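Local coordinates for protein ribosomal RNA methyltransferase, putative (PDB 2PLW) that binds S-adenosylmethionine and, as a member of the RlmE family, probably methylates ribosomal RNA at a uridine 2'-O position, at residues K24-I29 with Y47-I52; N128-T133 with V152-G157; T165-M170 with L191-F196. All blocks are in the same frame, centred on the assembly; numbering follows the deposited sequence.

Contact 1. Residues K24-I29 with Y47-I52; sequences KIILDI and YKNKII
Ile26 holds the middle of this strand pairing with both of its backbone polar atoms. Its N donates to Lys50 O at 2.8 Å, and its O accepts from Ile52 N at the same length. Asp28 N continues the series by donating to Ile52 O, whereas the bond from Lys50 N to Lys24 O at the other end is weak. The CA hydrogens of Ile25 and Leu27 also face carbonyls of the partner strand, Leu27 CA lying 3.3 Å from Ile52 O. The two segments run parallel, their axes 11° apart and 4.8 Å from each other at closest approach. They are the paired strands of a right-handed beta-alpha-beta crossover in the Rossmann-like methyltransferase fold, and helix 35-43 makes the connection.

One side chain adds a polar tie. Asn49 CG, anti to the Asn49 carbonyl carbon (chi1 -68°), lies beside its own backbone N, and from there ND2 donates to Lys24 O at 3.0 Å, in the carbonyl plane and on a lone pair. The same amide nitrogen also bonds Lys21 O.

On the face carrying Ile25, Leu27 and Ile52, two apolar contacts cross the strands. Leu27 CD1 reaches Ile52 CG2 at 3.7 Å. Ile52 CD1 extends the other way, to 4.2 Å from Ile25 CG2, and Ile101 of helix 93-102 covers Ile52. On the other face Ile26 packs on Ile40 and Ile51 on Leu41, both from helix 35-43.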
ATOM      1  N   LYS A  24      -1.413  -2.240 -15.557  1.00 17.49           N
ATOM      2  CA  LYS A  24      -1.999  -1.995 -14.237  1.00 15.94           C
ATOM      3  C   LYS A  24      -1.640  -0.613 -13.743  1.00 15.49           C
ATOM      4  O   LYS A  24      -0.528  -0.119 -14.001  1.00 14.60           O
ATOM      5  CB  LYS A  24      -1.502  -3.006 -13.202  1.00 17.63           C
ATOM      6  CG  LYS A  24      -1.771  -4.496 -13.559  1.00 18.32           C
ATOM      7  CD  LYS A  24      -3.250  -4.827 -13.457  1.00 22.31           C
ATOM      8  CE  LYS A  24      -3.558  -6.225 -13.994  1.00 22.15           C
ATOM      9  NZ  LYS A  24      -5.033  -6.456 -14.004  1.00 25.04           N
ATOM     10  N   ILE A  25      -2.580  -0.017 -13.013  1.00 13.91           N
ATOM     11  CA  ILE A  25      -2.277   1.215 -12.289  1.00 13.65           C
ATOM     12  C   ILE A  25      -1.868   0.767 -10.877  1.00 12.35           C
ATOM     13  O   ILE A  25      -2.593   0.032 -10.214  1.00 12.79           O
ATOM     14  CB  ILE A  25      -3.479   2.157 -12.256  1.00 13.48           C
ATOM     15  CG1 ILE A  25      -3.833   2.607 -13.686  1.00 14.63           C
ATOM     16  CG2 ILE A  25      -3.175   3.362 -11.377  1.00 13.90           C
ATOM     17  CD1 ILE A  25      -5.021   3.612 -13.747  1.00 16.04           C
ATOM     18  N   ILE A  26      -0.724   1.252 -10.422  1.00 11.97           N
ATOM     19  CA  ILE A  26      -0.106   0.799  -9.161  1.00 12.22           C
ATOM     20  C   ILE A  26       0.178   1.984  -8.237  1.00 12.27           C
ATOM     21  O   ILE A  26       0.805   2.971  -8.628  1.00 11.91           O
ATOM     22  CB  ILE A  26       1.203   0.040  -9.445  1.00 12.52           C
ATOM     23  CG1 ILE A  26       0.939  -1.118 -10.411  1.00 13.84           C
ATOM     24  CG2 ILE A  26       1.796  -0.546  -8.153  1.00 14.31           C
ATOM     25  CD1 ILE A  26       2.175  -1.499 -11.197  1.00 16.17           C
ATOM     26  N   LEU A  27      -0.295   1.871  -6.998  1.00 11.96           N
ATOM     27  CA  LEU A  27      -0.062   2.894  -5.979  1.00 12.62           C
ATOM     28  C   LEU A  27       0.788   2.331  -4.856  1.00 12.42           C
ATOM     29  O   LEU A  27       0.499   1.275  -4.318  1.00 12.57           O
ATOM     30  CB  LEU A  27      -1.395   3.377  -5.408  1.00 11.72           C
ATOM     31  CG  LEU A  27      -1.316   4.367  -4.235  1.00 12.48           C
ATOM     32  CD1 LEU A  27      -0.643   5.651  -4.641  1.00 13.45           C
ATOM     33  CD2 LEU A  27      -2.707   4.660  -3.697  1.00 13.99           C
ATOM     34  N   ASP A  28       1.805   3.095  -4.471  1.00 13.04           N
ATOM     35  CA  ASP A  28       2.783   2.684  -3.486  1.00 13.38           C
ATOM     36  C   ASP A  28       2.679   3.676  -2.343  1.00 13.05           C
ATOM     37  O   ASP A  28       3.110   4.826  -2.491  1.00 11.98           O
ATOM     38  CB  ASP A  28       4.167   2.745  -4.135  1.00 14.10           C
ATOM     39  CG  ASP A  28       5.288   2.412  -3.180  1.00 17.22           C
ATOM     40  OD1 ASP A  28       5.067   1.653  -2.224  1.00 21.01           O
ATOM     41  OD2 ASP A  28       6.411   2.944  -3.385  1.00 20.89           O
ATOM     42  N   ILE A  29       2.066   3.249  -1.243  1.00 12.23           N
ATOM     43  CA  ILE A  29       1.823   4.138  -0.110  1.00 13.02           C
ATOM     44  C   ILE A  29       2.987   4.026   0.862  1.00 13.61           C
ATOM     45  O   ILE A  29       3.476   2.915   1.113  1.00 14.54           O
ATOM     46  CB  ILE A  29       0.509   3.785   0.607  1.00 13.22           C
ATOM     47  CG1 ILE A  29      -0.663   3.898  -0.379  1.00 12.72           C
ATOM     48  CG2 ILE A  29       0.311   4.713   1.856  1.00 13.54           C
ATOM     49  CD1 ILE A  29      -1.996   3.527   0.236  1.00 14.88           C
ATOM     50  N   TYR A  47       6.333  -2.739 -20.020  1.00 30.20           N
ATOM     51  CA  TYR A  47       4.885  -2.781 -19.910  1.00 28.77           C
ATOM     52  C   TYR A  47       4.319  -1.374 -19.829  1.00 26.94           C
ATOM     53  O   TYR A  47       5.001  -0.417 -19.435  1.00 25.81           O
ATOM     54  CB  TYR A  47       4.457  -3.518 -18.635  1.00 30.60           C
ATOM     55  CG  TYR A  47       4.858  -4.971 -18.518  1.00 31.89           C
ATOM     56  CD1 TYR A  47       4.863  -5.597 -17.278  1.00 33.06           C
ATOM     57  CD2 TYR A  47       5.206  -5.721 -19.640  1.00 33.27           C
ATOM     58  CE1 TYR A  47       5.220  -6.943 -17.149  1.00 34.83           C
ATOM     59  CE2 TYR A  47       5.565  -7.060 -19.528  1.00 35.03           C
ATOM     60  CZ  TYR A  47       5.564  -7.663 -18.282  1.00 34.38           C
ATOM     61  OH  TYR A  47       5.915  -8.989 -18.172  1.00 35.87           O
ATOM     62  N   LYS A  48       3.053  -1.255 -20.186  1.00 24.60           N
ATOM     63  CA  LYS A  48       2.352  -0.001 -19.984  1.00 22.80           C
ATOM     64  C   LYS A  48       1.802  -0.065 -18.555  1.00 22.02           C
ATOM     65  O   LYS A  48       1.121  -1.038 -18.205  1.00 21.23           O
ATOM     66  CB  LYS A  48       1.226   0.103 -21.005  1.00 22.82           C
ATOM     67  CG  LYS A  48       0.230   1.181 -20.702  1.00 21.08           C
ATOM     68  CD  LYS A  48      -0.848   1.251 -21.764  1.00 19.75           C
ATOM     69  CE  LYS A  48      -1.899   2.294 -21.362  1.00 17.09           C
ATOM     70  NZ  LYS A  48      -2.740   1.736 -20.244  1.00 19.83           N
ATOM     71  N   ASN A  49       2.104   0.955 -17.744  1.00 20.52           N
ATOM     72  CA  ASN A  49       1.591   1.042 -16.370  1.00 19.87           C
ATOM     73  C   ASN A  49       1.510   2.501 -15.980  1.00 19.15           C
ATOM     74  O   ASN A  49       2.089   3.338 -16.660  1.00 19.48           O
ATOM     75  CB  ASN A  49       2.560   0.350 -15.390  1.00 19.62           C
ATOM     76  CG  ASN A  49       2.629  -1.164 -15.574  1.00 20.95           C
ATOM     77  OD1 ASN A  49       3.529  -1.664 -16.261  1.00 24.24           O
ATOM     78  ND2 ASN A  49       1.699  -1.904 -14.949  1.00 17.25           N
ATOM     79  N   LYS A  50       0.787   2.807 -14.899  1.00 18.01           N
ATOM     80  CA  LYS A  50       0.940   4.077 -14.186  1.00 17.42           C
ATOM     81  C   LYS A  50       1.410   3.701 -12.792  1.00 16.44           C
ATOM     82  O   LYS A  50       0.797   2.855 -12.141  1.00 18.00           O
ATOM     83  CB  LYS A  50      -0.379   4.818 -14.045  1.00 17.87           C
ATOM     84  CG  LYS A  50      -0.722   5.733 -15.173  1.00 19.99           C
ATOM     85  CD  LYS A  50      -2.093   6.375 -14.945  1.00 21.95           C
ATOM     86  CE  LYS A  50      -2.378   7.428 -16.022  1.00 22.98           C
ATOM     87  NZ  LYS A  50      -2.137   6.983 -17.433  1.00 23.94           N
ATOM     88  N   ILE A  51       2.513   4.297 -12.370  1.00 15.16           N
ATOM     89  CA  ILE A  51       3.071   4.067 -11.040  1.00 14.23           C
ATOM     90  C   ILE A  51       2.947   5.366 -10.231  1.00 13.17           C
ATOM     91  O   ILE A  51       3.442   6.407 -10.653  1.00 13.65           O
ATOM     92  CB  ILE A  51       4.533   3.593 -11.135  1.00 14.45           C
ATOM     93  CG1 ILE A  51       4.619   2.348 -12.027  1.00 17.21           C
ATOM     94  CG2 ILE A  51       5.086   3.262  -9.757  1.00 12.69           C
ATOM     95  CD1 ILE A  51       5.999   2.146 -12.596  1.00 17.27           C
ATOM     96  N   ILE A  52       2.264   5.290  -9.091  1.00 12.72           N
ATOM     97  CA  ILE A  52       2.024   6.456  -8.224  1.00 11.91           C
ATOM     98  C   ILE A  52       2.586   6.156  -6.832  1.00 11.28           C
ATOM     99  O   ILE A  52       2.368   5.084  -6.286  1.00 12.77           O
ATOM    100  CB  ILE A  52       0.507   6.814  -8.117  1.00 11.64           C
ATOM    101  CG1 ILE A  52      -0.132   6.936  -9.510  1.00 11.85           C
ATOM    102  CG2 ILE A  52       0.321   8.105  -7.305  1.00 13.74           C
ATOM    103  CD1 ILE A  52      -1.618   6.727  -9.512  1.00 15.07           C
TER

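Contact 2. Residues N128-T133 with V152-G157; sequences NSCELT and VKMYLG
Met154, Thr133 and Ser129 have the most surface buried here, and they meet round one carbon, Met154 CB. Ser129 OG and Thr133 OG1, one helical turn apart, each lie 3.4 Å from it. Ser129 OG also accepts a hydrogen bond from Tyr155 N at 2.8 Å, with 160° at the hydrogen. Its chi1 of 179° sets OG anti to the helix backbone N and brings it to the strand, while Ser129 CB sits at the edge of the Tyr155 ring, 3.8 Å from CD2.

Thr133 OG1 turns its proton back into the helix, donating to Ser129 O at 2.9 Å. That carbonyl also takes Thr133 N, from the opposite face of its plane. The Thr133 and Met154 side chains cross at about a right angle, and Met154 bends at chi3 so that CE comes 3.6 Å from Cys130 SG.

The end of Lys153, the predicted proton acceptor, leads away from segment 128-133, and its NZ forms a salt bridge with Asp113; Leu132 of the helix touches S-adenosylmethionine. The axes of helix segment 128-133 and strand 152-155 run almost antiparallel, at 162°. Leu163 of helix 160-168 packs against both Thr133 and Met154, and strand 188-196 runs alongside strand 148-155, with Ile189 against Met154.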
ATOM      1  N   ASN A 128      -1.476   1.458  17.534  1.00 16.60           N
ATOM      2  CA  ASN A 128      -1.218   2.559  16.592  1.00 16.49           C
ATOM      3  C   ASN A 128      -1.086   2.044  15.174  1.00 16.19           C
ATOM      4  O   ASN A 128      -1.541   2.692  14.234  1.00 15.52           O
ATOM      5  CB  ASN A 128       0.062   3.320  16.940  1.00 16.88           C
ATOM      6  CG  ASN A 128      -0.032   4.062  18.246  1.00 19.15           C
ATOM      7  OD1 ASN A 128      -1.110   4.206  18.815  1.00 23.01           O
ATOM      8  ND2 ASN A 128       1.118   4.556  18.728  1.00 22.04           N
ATOM      9  N   SER A 129      -0.397   0.916  15.030  1.00 15.76           N
ATOM     10  CA  SER A 129      -0.252   0.253  13.736  1.00 16.06           C
ATOM     11  C   SER A 129      -1.609  -0.166  13.195  1.00 15.64           C
ATOM     12  O   SER A 129      -1.854  -0.068  11.982  1.00 15.66           O
ATOM     13  CB  SER A 129       0.670  -0.968  13.858  1.00 15.80           C
ATOM     14  OG  SER A 129       0.832  -1.666  12.621  1.00 19.31           O
ATOM     15  N   CYS A 130      -2.463  -0.689  14.067  1.00 14.65           N
ATOM     16  CA  CYS A 130      -3.836  -1.052  13.669  1.00 15.23           C
ATOM     17  C   CYS A 130      -4.572   0.170  13.136  1.00 15.32           C
ATOM     18  O   CYS A 130      -5.259   0.114  12.110  1.00 14.74           O
ATOM     19  CB  CYS A 130      -4.575  -1.635  14.873  1.00 15.50           C
ATOM     20  SG  CYS A 130      -3.993  -3.293  15.243  1.00 18.69           S
ATOM     21  N   GLU A 131      -4.402   1.289  13.837  1.00 15.39           N
ATOM     22  CA  GLU A 131      -5.097   2.527  13.483  1.00 16.48           C
ATOM     23  C   GLU A 131      -4.667   2.982  12.087  1.00 15.01           C
ATOM     24  O   GLU A 131      -5.512   3.315  11.265  1.00 15.79           O
ATOM     25  CB  GLU A 131      -4.844   3.640  14.512  1.00 17.29           C
ATOM     26  CG  GLU A 131      -5.551   4.948  14.104  1.00 20.08           C
ATOM     27  CD  GLU A 131      -5.370   6.107  15.101  1.00 21.37           C
ATOM     28  OE1 GLU A 131      -4.233   6.323  15.582  1.00 25.57           O
ATOM     29  OE2 GLU A 131      -6.376   6.814  15.358  1.00 29.81           O
ATOM     30  N   LEU A 132      -3.359   2.939  11.824  1.00 14.82           N
ATOM     31  CA  LEU A 132      -2.818   3.312  10.521  1.00 13.51           C
ATOM     32  C   LEU A 132      -3.329   2.350   9.456  1.00 13.35           C
ATOM     33  O   LEU A 132      -3.709   2.775   8.360  1.00 12.90           O
ATOM     34  CB  LEU A 132      -1.287   3.319  10.544  1.00 13.14           C
ATOM     35  CG  LEU A 132      -0.612   3.628   9.193  1.00 14.64           C
ATOM     36  CD1 LEU A 132      -1.127   4.949   8.612  1.00 16.43           C
ATOM     37  CD2 LEU A 132       0.877   3.679   9.381  1.00 13.88           C
ATOM     38  N   THR A 133      -3.329   1.061   9.779  1.00 13.05           N
ATOM     39  CA  THR A 133      -3.797   0.047   8.840  1.00 12.59           C
ATOM     40  C   THR A 133      -5.276   0.272   8.473  1.00 13.07           C
ATOM     41  O   THR A 133      -5.677   0.148   7.323  1.00 12.77           O
ATOM     42  CB  THR A 133      -3.569  -1.359   9.418  1.00 14.04           C
ATOM     43  OG1 THR A 133      -2.153  -1.553   9.563  1.00 16.45           O
ATOM     44  CG2 THR A 133      -4.115  -2.407   8.457  1.00 15.74           C
ATOM     45  N   VAL A 152      -0.626  -4.639   2.632  1.00 12.95           N
ATOM     46  CA  VAL A 152      -0.395  -3.608   3.643  1.00 13.30           C
ATOM     47  C   VAL A 152       0.430  -4.169   4.793  1.00 13.72           C
ATOM     48  O   VAL A 152       0.153  -5.264   5.299  1.00 14.53           O
ATOM     49  CB  VAL A 152      -1.730  -2.991   4.140  1.00 13.05           C
ATOM     50  CG1 VAL A 152      -2.680  -4.059   4.703  1.00 13.25           C
ATOM     51  CG2 VAL A 152      -1.488  -1.852   5.147  1.00 13.70           C
ATOM     52  N   LYS A 153       1.444  -3.407   5.184  1.00 14.40           N
ATOM     53  CA  LYS A 153       2.276  -3.795   6.331  1.00 15.07           C
ATOM     54  C   LYS A 153       1.635  -3.406   7.668  1.00 16.45           C
ATOM     55  O   LYS A 153       0.954  -2.389   7.771  1.00 16.04           O
ATOM     56  CB  LYS A 153       3.671  -3.173   6.200  1.00 15.87           C
ATOM     57  CG  LYS A 153       4.693  -3.707   7.206  1.00 13.26           C
ATOM     58  CD  LYS A 153       6.083  -3.119   6.949  1.00 14.40           C
ATOM     59  CE  LYS A 153       6.216  -1.633   7.128  1.00 12.78           C
ATOM     60  NZ  LYS A 153       7.588  -1.181   6.725  1.00 15.98           N
ATOM     61  N   MET A 154       1.871  -4.218   8.696  1.00 17.67           N
ATOM     62  CA  MET A 154       1.519  -3.788  10.054  1.00 19.33           C
ATOM     63  C   MET A 154       2.397  -4.511  11.057  1.00 20.05           C
ATOM     64  O   MET A 154       3.008  -5.550  10.712  1.00 20.89           O
ATOM     65  CB  MET A 154       0.051  -4.062  10.367  1.00 18.88           C
ATOM     66  CG  MET A 154      -0.291  -5.542  10.563  1.00 18.51           C
ATOM     67  SD  MET A 154      -1.985  -5.798  11.160  1.00 20.89           S
ATOM     68  CE  MET A 154      -2.011  -4.758  12.629  1.00 23.05           C
ATOM     69  N   TYR A 155       2.458  -3.969  12.277  1.00 20.93           N
ATOM     70  CA  TYR A 155       3.072  -4.711  13.397  1.00 22.34           C
ATOM     71  C   TYR A 155       2.150  -5.833  13.805  1.00 22.01           C
ATOM     72  O   TYR A 155       0.994  -5.591  14.158  1.00 21.57           O
ATOM     73  CB  TYR A 155       3.377  -3.811  14.607  1.00 24.20           C
ATOM     74  CG  TYR A 155       4.535  -2.882  14.360  1.00 27.56           C
ATOM     75  CD1 TYR A 155       5.811  -3.381  14.088  1.00 29.06           C
ATOM     76  CD2 TYR A 155       4.351  -1.498  14.367  1.00 28.66           C
ATOM     77  CE1 TYR A 155       6.877  -2.517  13.835  1.00 29.55           C
ATOM     78  CE2 TYR A 155       5.409  -0.632  14.113  1.00 31.08           C
ATOM     79  CZ  TYR A 155       6.665  -1.152  13.852  1.00 29.52           C
ATOM     80  OH  TYR A 155       7.717  -0.302  13.606  1.00 30.25           O
ATOM     81  N   LEU A 156       2.657  -7.065  13.754  1.00 21.55           N
ATOM     82  CA  LEU A 156       1.885  -8.228  14.153  1.00 21.63           C
ATOM     83  C   LEU A 156       1.519  -8.135  15.625  1.00 21.18           C
ATOM     84  O   LEU A 156       2.334  -7.718  16.467  1.00 21.90           O
ATOM     85  CB  LEU A 156       2.663  -9.521  13.903  1.00 21.31           C
ATOM     86  CG  LEU A 156       2.034 -10.858  14.346  1.00 23.27           C
ATOM     87  CD1 LEU A 156       0.883 -11.294  13.466  1.00 22.07           C
ATOM     88  CD2 LEU A 156       3.074 -11.975  14.354  1.00 23.14           C
ATOM     89  N   GLY A 157       0.299  -8.538  15.931  1.00 19.52           N
ATOM     90  CA  GLY A 157      -0.140  -8.543  17.322  1.00 19.40           C
ATOM     91  C   GLY A 157      -1.570  -8.950  17.500  1.00 19.62           C
ATOM     92  O   GLY A 157      -2.171  -9.580  16.635  1.00 19.10           O
TER

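Contact 3. Residues T165-M170 with L191-F196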
ATOM      1  N   THR A 165      -9.636 -10.796   9.072  1.00 15.95           N
ATOM      2  CA  THR A 165     -11.031 -11.198   8.883  1.00 16.22           C
ATOM      3  C   THR A 165     -11.849 -10.080   8.261  1.00 15.13           C
ATOM      4  O   THR A 165     -12.697 -10.295   7.383  1.00 15.39           O
ATOM      5  CB  THR A 165     -11.630 -11.667  10.197  1.00 17.26           C
ATOM      6  OG1 THR A 165     -10.951 -12.866  10.576  1.00 17.78           O
ATOM      7  CG2 THR A 165     -13.123 -11.934  10.054  1.00 19.14           C
ATOM      8  N   TYR A 166     -11.560  -8.864   8.689  1.00 15.04           N
ATOM      9  CA  TYR A 166     -12.239  -7.728   8.118  1.00 15.65           C
ATOM     10  C   TYR A 166     -11.956  -7.645   6.608  1.00 14.74           C
ATOM     11  O   TYR A 166     -12.862  -7.436   5.795  1.00 14.95           O
ATOM     12  CB  TYR A 166     -11.777  -6.460   8.839  1.00 16.28           C
ATOM     13  CG  TYR A 166     -12.450  -5.218   8.341  1.00 18.13           C
ATOM     14  CD1 TYR A 166     -13.834  -5.080   8.377  1.00 19.98           C
ATOM     15  CD2 TYR A 166     -11.692  -4.164   7.834  1.00 19.79           C
ATOM     16  CE1 TYR A 166     -14.457  -3.910   7.913  1.00 21.21           C
ATOM     17  CE2 TYR A 166     -12.299  -3.004   7.382  1.00 22.89           C
ATOM     18  CZ  TYR A 166     -13.674  -2.887   7.416  1.00 22.14           C
ATOM     19  OH  TYR A 166     -14.235  -1.713   6.954  1.00 24.60           O
ATOM     20  N   LEU A 167     -10.699  -7.843   6.231  1.00 15.20           N
ATOM     21  CA  LEU A 167     -10.314  -7.766   4.816  1.00 13.76           C
ATOM     22  C   LEU A 167     -10.927  -8.894   3.977  1.00 14.94           C
ATOM     23  O   LEU A 167     -11.259  -8.687   2.818  1.00 13.97           O
ATOM     24  CB  LEU A 167      -8.789  -7.746   4.681  1.00 14.61           C
ATOM     25  CG  LEU A 167      -8.177  -6.414   5.141  1.00 12.65           C
ATOM     26  CD1 LEU A 167      -6.704  -6.563   5.443  1.00 14.41           C
ATOM     27  CD2 LEU A 167      -8.385  -5.280   4.129  1.00 12.12           C
ATOM     28  N   LYS A 168     -11.098 -10.062   4.596  1.00 15.74           N
ATOM     29  CA  LYS A 168     -11.738 -11.215   3.958  1.00 17.56           C
ATOM     30  C   LYS A 168     -13.181 -10.909   3.618  1.00 18.38           C
ATOM     31  O   LYS A 168     -13.809 -11.607   2.823  1.00 19.22           O
ATOM     32  CB  LYS A 168     -11.671 -12.433   4.869  1.00 17.76           C
ATOM     33  CG  LYS A 168     -10.306 -13.081   4.927  1.00 19.72           C
ATOM     34  CD  LYS A 168     -10.308 -14.297   5.811  1.00 20.89           C
ATOM     35  CE  LYS A 168      -8.968 -14.990   5.764  1.00 25.99           C
ATOM     36  NZ  LYS A 168      -9.046 -16.254   6.563  1.00 27.63           N
ATOM     37  N   GLY A 169     -13.717  -9.845   4.211  1.00 18.96           N
ATOM     38  CA  GLY A 169     -15.035  -9.376   3.858  1.00 20.27           C
ATOM     39  C   GLY A 169     -15.081  -8.563   2.579  1.00 21.75           C
ATOM     40  O   GLY A 169     -16.161  -8.237   2.099  1.00 23.59           O
ATOM     41  N   MET A 170     -13.929  -8.230   2.005  1.00 20.27           N
ATOM     42  CA  MET A 170     -13.960  -7.479   0.767  1.00 20.83           C
ATOM     43  C   MET A 170     -13.078  -8.017  -0.364  1.00 18.31           C
ATOM     44  O   MET A 170     -13.151  -7.517  -1.483  1.00 17.97           O
ATOM     45  CB  MET A 170     -13.770  -5.979   1.016  1.00 20.65           C
ATOM     46  CG  MET A 170     -12.472  -5.560   1.584  1.00 23.79           C
ATOM     47  SD  MET A 170     -12.673  -3.885   2.294  1.00 27.97           S
ATOM     48  CE  MET A 170     -12.485  -4.224   4.024  1.00 28.61           C
ATOM     49  N   LEU A 191      -0.333  -8.081   5.097  1.00 15.41           N
ATOM     50  CA  LEU A 191      -1.596  -8.710   4.744  1.00 15.17           C
ATOM     51  C   LEU A 191      -1.716  -8.582   3.221  1.00 14.91           C
ATOM     52  O   LEU A 191      -1.704  -7.480   2.697  1.00 15.06           O
ATOM     53  CB  LEU A 191      -2.771  -8.043   5.448  1.00 16.09           C
ATOM     54  CG  LEU A 191      -2.721  -8.100   6.986  1.00 16.95           C
ATOM     55  CD1 LEU A 191      -3.602  -6.988   7.624  1.00 19.46           C
ATOM     56  CD2 LEU A 191      -3.123  -9.476   7.495  1.00 21.61           C
ATOM     57  N   VAL A 192      -1.731  -9.721   2.547  1.00 14.06           N
ATOM     58  CA  VAL A 192      -1.801  -9.795   1.086  1.00 13.85           C
ATOM     59  C   VAL A 192      -3.216 -10.140   0.666  1.00 14.23           C
ATOM     60  O   VAL A 192      -3.721 -11.234   0.963  1.00 14.27           O
ATOM     61  CB  VAL A 192      -0.798 -10.860   0.544  1.00 14.77           C
ATOM     62  CG1 VAL A 192      -0.869 -10.905  -0.978  1.00 14.74           C
ATOM     63  CG2 VAL A 192       0.582 -10.513   0.986  1.00 14.31           C
ATOM     64  N   CYS A 193      -3.874  -9.215  -0.045  1.00 13.29           N
ATOM     65  CA  CYS A 193      -5.274  -9.362  -0.335  1.00 13.08           C
ATOM     66  C   CYS A 193      -5.464  -9.399  -1.836  1.00 13.17           C
ATOM     67  O   CYS A 193      -5.061  -8.473  -2.539  1.00 13.55           O
ATOM     68  CB  CYS A 193      -6.048  -8.152   0.220  1.00 13.42           C
ATOM     69  SG  CYS A 193      -5.696  -7.822   1.969  1.00 13.60           S
ATOM     70  N   LYS A 194      -6.102 -10.471  -2.301  1.00 13.81           N
ATOM     71  CA  LYS A 194      -6.289 -10.717  -3.710  1.00 13.84           C
ATOM     72  C   LYS A 194      -7.738 -10.747  -4.124  1.00 12.59           C
ATOM     73  O   LYS A 194      -8.588 -11.373  -3.474  1.00 12.41           O
ATOM     74  CB  LYS A 194      -5.583 -12.027  -4.086  1.00 15.47           C
ATOM     75  CG  LYS A 194      -4.118 -12.077  -3.624  1.00 20.18           C
ATOM     76  CD  LYS A 194      -3.138 -11.448  -4.623  1.00 27.64           C
ATOM     77  CE  LYS A 194      -2.799 -12.376  -5.794  1.00 31.35           C
ATOM     78  NZ  LYS A 194      -1.734 -13.405  -5.512  1.00 33.59           N
ATOM     79  N   ASN A 195      -8.004 -10.044  -5.229  1.00 11.03           N
ATOM     80  CA  ASN A 195      -9.266 -10.027  -5.934  1.00 11.21           C
ATOM     81  C   ASN A 195     -10.333  -9.286  -5.124  1.00 11.36           C
ATOM     82  O   ASN A 195     -11.233  -9.871  -4.531  1.00 11.66           O
ATOM     83  CB  ASN A 195      -9.676 -11.457  -6.398  1.00 11.63           C
ATOM     84  CG  ASN A 195     -10.849 -11.446  -7.352  1.00 13.55           C
ATOM     85  OD1 ASN A 195     -11.133 -10.444  -7.996  1.00 14.79           O
ATOM     86  ND2 ASN A 195     -11.532 -12.591  -7.460  1.00 12.81           N
ATOM     87  N   PHE A 196     -10.207  -7.951  -5.156  1.00 11.34           N
ATOM     88  CA  PHE A 196     -11.211  -7.114  -4.517  1.00 11.80           C
ATOM     89  C   PHE A 196     -12.586  -7.382  -5.110  1.00 12.10           C
ATOM     90  O   PHE A 196     -12.786  -7.248  -6.322  1.00 11.22           O
ATOM     91  CB  PHE A 196     -10.865  -5.641  -4.718  1.00 11.98           C
ATOM     92  CG  PHE A 196     -11.826  -4.696  -3.994  1.00 12.29           C
ATOM     93  CD1 PHE A 196     -11.816  -4.637  -2.602  1.00 13.36           C
ATOM     94  CD2 PHE A 196     -12.732  -3.892  -4.700  1.00 12.83           C
ATOM     95  CE1 PHE A 196     -12.692  -3.762  -1.910  1.00 14.85           C
ATOM     96  CE2 PHE A 196     -13.613  -3.037  -4.035  1.00 16.87           C
ATOM     97  CZ  PHE A 196     -13.590  -2.969  -2.636  1.00 14.33           C
TER
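Leu167 faces strand 191-194 from the last turns of helix 160-168, and its side chain can be followed outward. CB lies 4.1 Å from Cys193 SG, the first atom of the strand it meets. Beyond CG, a chi2 of 161° carries the CD1 branch out to the closer contacts: Leu191 CD1 and Cys193 SG are each 3.8 Å from Leu167 CD1. The two leucine side chains cross at about a right angle and meet methyl to methyl. Thr137 of helix 122-143 and Tyr150 of strand 148-155 also touch Leu167.

A second patch forms where the helix has ended and the chain leads into strand 171-176. Met170 CB comes within 3.8 Å of Phe196 CE1, and Met170 CG is close to the same ring atom. The backbone joins in, with Met170 O 3.4 Å from Phe196 CD1, approaching the ring obliquely. Farther along, Met170 bends at chi3 and its CE settles over one face of the Tyr166 ring, 3.6 Å above the plane and offset toward the rim. Phe196 has a second aromatic neighbour, Phe171, in an edge-to-face arrangement.

Methyls, methylenes, a thiol and an aromatic ring meet across the two segments, with Phe196 beyond the corner at Asn195. A backbone hydrogen bond between Met170 and Leu197 is the nearby polar tie; between the segments themselves no hydrogen bond forms, which implies a largely apolar contact with little directional restraint.

Overall arrangement
All three contacts reach the same mixed sheet, on which the S-adenosylmethionine site is built. Contact 1 lies on the opposite side of the chain's centre from contact 2; their centres are 23 Å apart and their nearest atoms about 7 Å. Both approach the cofactor: the Asp28 side chain is about 5 Å from it and that of Lys153 about 4 Å. Contacts 2 and 3, with centres 15 Å apart, touch directly, through a probable hydrogen bond of 2.9 Å between Val152 O and Leu191 N on neighbouring strands. In contact 3 the Leu191 side chain is about 8 Å from that of Lys153 and about 11 Å from that of Trp36, a cofactor-binding residue.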